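Local coordinates for predicted HD superfamily hydrolase (uncultured Thermotogales bacterium, PDB 2PQ7), which binds two iron ions in a helical HD domain and is probably a metal-dependent hydrolase, its substrate not established, at residues A[79-92]-A[101-113]. Numbering follows the deposited sequence. Where two conformers were deposited one is given.
With FE (Fe (III) ion), chain B.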
# COMPACT_ATOMS: atom_id res chain seq x y z
N ASP A 79 13.14 5.34 -29.94
CA ASP A 79 13.68 5.18 -28.59
C ASP A 79 13.78 6.54 -27.83
O ASP A 79 14.48 7.43 -28.30
CB ASP A 79 15.06 4.56 -28.64
CG ASP A 79 15.80 4.62 -27.30
OD1 ASP A 79 15.26 4.36 -26.22
OD2 ASP A 79 17.00 4.92 -27.34
N HIS A 80 13.13 6.62 -26.70
CA HIS A 80 13.06 7.87 -25.94
C HIS A 80 14.42 8.31 -25.36
O HIS A 80 14.67 9.53 -25.15
CB HIS A 80 12.01 7.83 -24.85
CG HIS A 80 12.35 7.03 -23.64
ND1 HIS A 80 12.26 5.65 -23.59
CD2 HIS A 80 12.75 7.42 -22.41
CE1 HIS A 80 12.61 5.22 -22.39
NE2 HIS A 80 12.89 6.29 -21.64
N ALA A 81 15.31 7.37 -25.08
CA ALA A 81 16.63 7.73 -24.55
C ALA A 81 17.44 8.48 -25.63
O ALA A 81 18.08 9.51 -25.37
CB ALA A 81 17.35 6.47 -24.06
N GLU A 82 17.41 7.97 -26.87
CA GLU A 82 18.12 8.62 -28.00
C GLU A 82 17.51 9.99 -28.36
O GLU A 82 18.23 11.00 -28.62
CB GLU A 82 18.09 7.75 -29.28
CG GLU A 82 18.85 6.44 -29.18
N SER A 83 16.14 9.88 -28.39
CA SER A 83 15.40 11.08 -28.74
C SER A 83 15.52 12.18 -27.69
O SER A 83 15.59 13.37 -28.04
CB SER A 83 13.93 10.73 -28.95
OG SER A 83 13.28 11.80 -29.59
N GLY A 84 15.47 11.78 -26.42
CA GLY A 84 15.63 12.68 -25.27
C GLY A 84 17.02 13.28 -25.22
O GLY A 84 17.18 14.45 -24.93
N ALA A 85 18.04 12.52 -25.51
CA ALA A 85 19.41 13.05 -25.55
C ALA A 85 19.58 14.06 -26.63
O ALA A 85 20.19 15.10 -26.42
CB ALA A 85 20.37 11.87 -25.75
N GLU A 86 19.04 13.81 -27.83
CA GLU A 86 19.12 14.77 -28.92
C GLU A 86 18.36 16.07 -28.57
O GLU A 86 18.82 17.16 -28.85
CB GLU A 86 18.56 14.11 -30.20
CG GLU A 86 18.49 15.04 -31.40
CD GLU A 86 17.88 14.38 -32.65
OE1 GLU A 86 18.28 13.23 -32.98
OE2 GLU A 86 17.07 15.06 -33.32
N TYR A 87 17.22 15.90 -27.95
CA TYR A 87 16.40 17.04 -27.53
C TYR A 87 17.18 17.88 -26.54
O TYR A 87 17.24 19.12 -26.66
CB TYR A 87 15.06 16.59 -26.94
CG TYR A 87 14.26 17.77 -26.50
CD1 TYR A 87 13.61 18.55 -27.42
CD2 TYR A 87 14.16 18.11 -25.16
CE1 TYR A 87 12.90 19.68 -27.03
CE2 TYR A 87 13.47 19.28 -24.75
CZ TYR A 87 12.84 20.02 -25.68
OH TYR A 87 12.15 21.16 -25.25
N ALA A 88 17.76 17.27 -25.52
CA ALA A 88 18.55 18.04 -24.54
C ALA A 88 19.69 18.79 -25.17
O ALA A 88 20.01 19.91 -24.82
CB ALA A 88 19.03 17.10 -23.45
N SER A 89 20.35 18.17 -26.14
CA SER A 89 21.44 18.85 -26.87
C SER A 89 21.01 20.05 -27.69
O SER A 89 21.83 20.90 -28.02
CB SER A 89 22.14 17.87 -27.82
OG SER A 89 22.79 16.88 -27.08
N GLY A 90 19.76 20.08 -28.09
CA GLY A 90 19.24 21.22 -28.77
C GLY A 90 18.72 22.30 -27.84
O GLY A 90 18.99 23.46 -28.03
N LEU A 91 18.01 21.89 -26.80
CA LEU A 91 17.36 22.84 -25.89
C LEU A 91 18.37 23.57 -25.00
O LEU A 91 18.34 24.78 -24.89
CB LEU A 91 16.38 22.11 -24.97
CG LEU A 91 15.80 22.96 -23.82
CD1 LEU A 91 14.84 23.97 -24.44
CD2 LEU A 91 15.09 22.11 -22.83
N LEU A 92 19.24 22.84 -24.33
CA LEU A 92 20.08 23.37 -23.30
C LEU A 92 21.05 24.50 -23.71
O LEU A 92 21.24 25.46 -22.94
CB LEU A 92 20.79 22.27 -22.51
CG LEU A 92 19.82 21.39 -21.69
CD1 LEU A 92 20.59 20.26 -21.01
CD2 LEU A 92 18.95 22.23 -20.67
N PHE A 101 28.64 20.88 -20.11
CA PHE A 101 27.47 20.61 -19.31
C PHE A 101 26.45 19.87 -20.15
O PHE A 101 25.85 18.85 -19.74
CB PHE A 101 26.86 21.94 -18.81
CG PHE A 101 25.68 21.78 -17.91
CD1 PHE A 101 24.43 21.53 -18.42
CD2 PHE A 101 25.81 21.99 -16.54
CE1 PHE A 101 23.31 21.42 -17.58
CE2 PHE A 101 24.73 21.89 -15.73
CZ PHE A 101 23.50 21.61 -16.23
N VAL A 102 26.14 20.47 -21.29
CA VAL A 102 25.14 19.89 -22.19
C VAL A 102 25.53 18.46 -22.64
O VAL A 102 24.68 17.57 -22.68
CB VAL A 102 24.89 20.81 -23.41
CG1 VAL A 102 23.97 20.17 -24.39
CG2 VAL A 102 24.40 22.21 -22.96
N ALA A 103 26.80 18.23 -22.96
CA ALA A 103 27.23 16.90 -23.40
C ALA A 103 27.03 15.89 -22.28
O ALA A 103 26.61 14.77 -22.52
CB ALA A 103 28.64 16.93 -23.84
N GLU A 104 27.31 16.27 -21.06
CA GLU A 104 27.19 15.32 -19.96
C GLU A 104 25.72 14.97 -19.72
O GLU A 104 25.36 13.82 -19.47
CB GLU A 104 27.86 15.81 -18.65
CG GLU A 104 27.66 14.83 -17.48
CD GLU A 104 28.63 15.01 -16.33
OE1 GLU A 104 29.66 15.68 -16.52
OE2 GLU A 104 28.38 14.44 -15.23
N VAL A 105 24.88 15.98 -19.66
CA VAL A 105 23.46 15.74 -19.46
C VAL A 105 22.89 14.90 -20.59
O VAL A 105 22.10 13.95 -20.33
CB VAL A 105 22.64 17.07 -19.32
CG1 VAL A 105 21.14 16.83 -19.33
CG2 VAL A 105 23.05 17.78 -18.05
N SER A 106 23.23 15.25 -21.82
CA SER A 106 22.73 14.51 -22.97
C SER A 106 23.17 13.02 -22.93
O SER A 106 22.32 12.15 -23.14
CB SER A 106 23.13 15.20 -24.28
OG SER A 106 22.57 16.51 -24.36
N LYS A 107 24.44 12.75 -22.61
CA LYS A 107 24.98 11.39 -22.56
C LYS A 107 24.26 10.67 -21.44
O LYS A 107 23.94 9.46 -21.55
CB LYS A 107 26.48 11.44 -22.29
CG LYS A 107 27.13 10.05 -22.31
CD LYS A 107 28.70 10.11 -22.11
N ALA A 108 24.00 11.33 -20.32
CA ALA A 108 23.31 10.66 -19.23
C ALA A 108 21.95 10.19 -19.65
O ALA A 108 21.50 9.09 -19.33
CB ALA A 108 23.19 11.61 -18.03
N ILE A 109 21.22 11.01 -20.38
CA ILE A 109 19.90 10.63 -20.83
C ILE A 109 20.01 9.50 -21.84
O ILE A 109 19.23 8.54 -21.85
CB ILE A 109 19.18 11.84 -21.46
CG1 ILE A 109 18.94 12.91 -20.36
CG2 ILE A 109 17.86 11.43 -22.19
CD1 ILE A 109 18.45 14.26 -20.90
N ARG A 110 20.99 9.62 -22.71
CA ARG A 110 21.18 8.62 -23.75
C ARG A 110 21.43 7.24 -23.18
O ARG A 110 21.02 6.23 -23.78
CB ARG A 110 22.33 9.02 -24.64
CG ARG A 110 22.54 8.14 -25.86
CD ARG A 110 23.69 8.64 -26.69
NE ARG A 110 23.45 9.99 -27.17
CZ ARG A 110 22.93 10.32 -28.35
NH1 ARG A 110 22.59 9.39 -29.25
NH2 ARG A 110 22.76 11.63 -28.64
N SER A 111 22.09 7.19 -22.03
CA SER A 111 22.50 5.93 -21.39
C SER A 111 21.54 5.36 -20.35
O SER A 111 21.77 4.27 -19.82
CB SER A 111 23.84 6.14 -20.67
OG SER A 111 24.80 6.70 -21.54
N HIS A 112 20.46 6.07 -20.03
CA HIS A 112 19.66 5.70 -18.88
C HIS A 112 18.88 4.39 -18.84
O HIS A 112 18.58 3.93 -17.76
CB HIS A 112 18.75 6.87 -18.43
CG HIS A 112 17.41 6.93 -19.10
ND1 HIS A 112 17.17 7.66 -20.25
CD2 HIS A 112 16.22 6.40 -18.73
CE1 HIS A 112 15.89 7.53 -20.57
NE2 HIS A 112 15.28 6.78 -19.66
N ARG A 113 18.59 3.81 -19.99
CA ARG A 113 17.88 2.52 -19.97
C ARG A 113 18.79 1.34 -19.63
O ARG A 113 20.00 1.39 -19.93
CB ARG A 113 17.23 2.21 -21.30
CG ARG A 113 16.24 3.19 -21.83
CD ARG A 113 15.00 2.39 -22.28
NE ARG A 113 14.60 2.65 -23.65
CZ ARG A 113 13.40 2.33 -24.15
NH1 ARG A 113 12.46 1.76 -23.38
NH2 ARG A 113 13.13 2.59 -25.42
FE FE B . 13.17 6.19 -19.44
O HOH W 1 13.49 6.16 -17.46
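The second iron site of this HD domain is built where helices 80-91 and 99-111 run antiparallel, the axes of their facing segments at 170° and 7.5 Å apart. His80 NE2 and His112 NE2, imidazole nitrogens suited to iron, each bind it at 2.2 Å, alongside Asp67 and a water. His112 ND1 donates in the carbonyl plane to a lone pair of Ile109 O, fixing the ring's rotation; Glu73 accepts from His80 ND1 and pairs with Arg113 NH2. Arg113 grips Asp79 OD1 side-on, with NH2 at 2.9 Å and NE at 3.2 Å, and lays one guanidinium face against His80 CE1. With CG anti to the backbone N (chi1 168°), Asp79 turns OD1 to Arg113 while OD2, met by Glu82 N from above the carboxylate plane, caps helix 80-91. Replacing Asp79 with alanine would probably leave the helix uncapped and Arg113 without its anchor against His80. Small residues let the helices close in: Ile109 is a knob among Ala81, Gly84, Ala85 and Ala88, Gly84 lacking the CB that would crowd Ile109 CG2. One histidine from a helix's first turn and one just past its antiparallel neighbour, with HD-motif Asp67 shared between two irons, are characteristic of dinuclear HD-domain proteins.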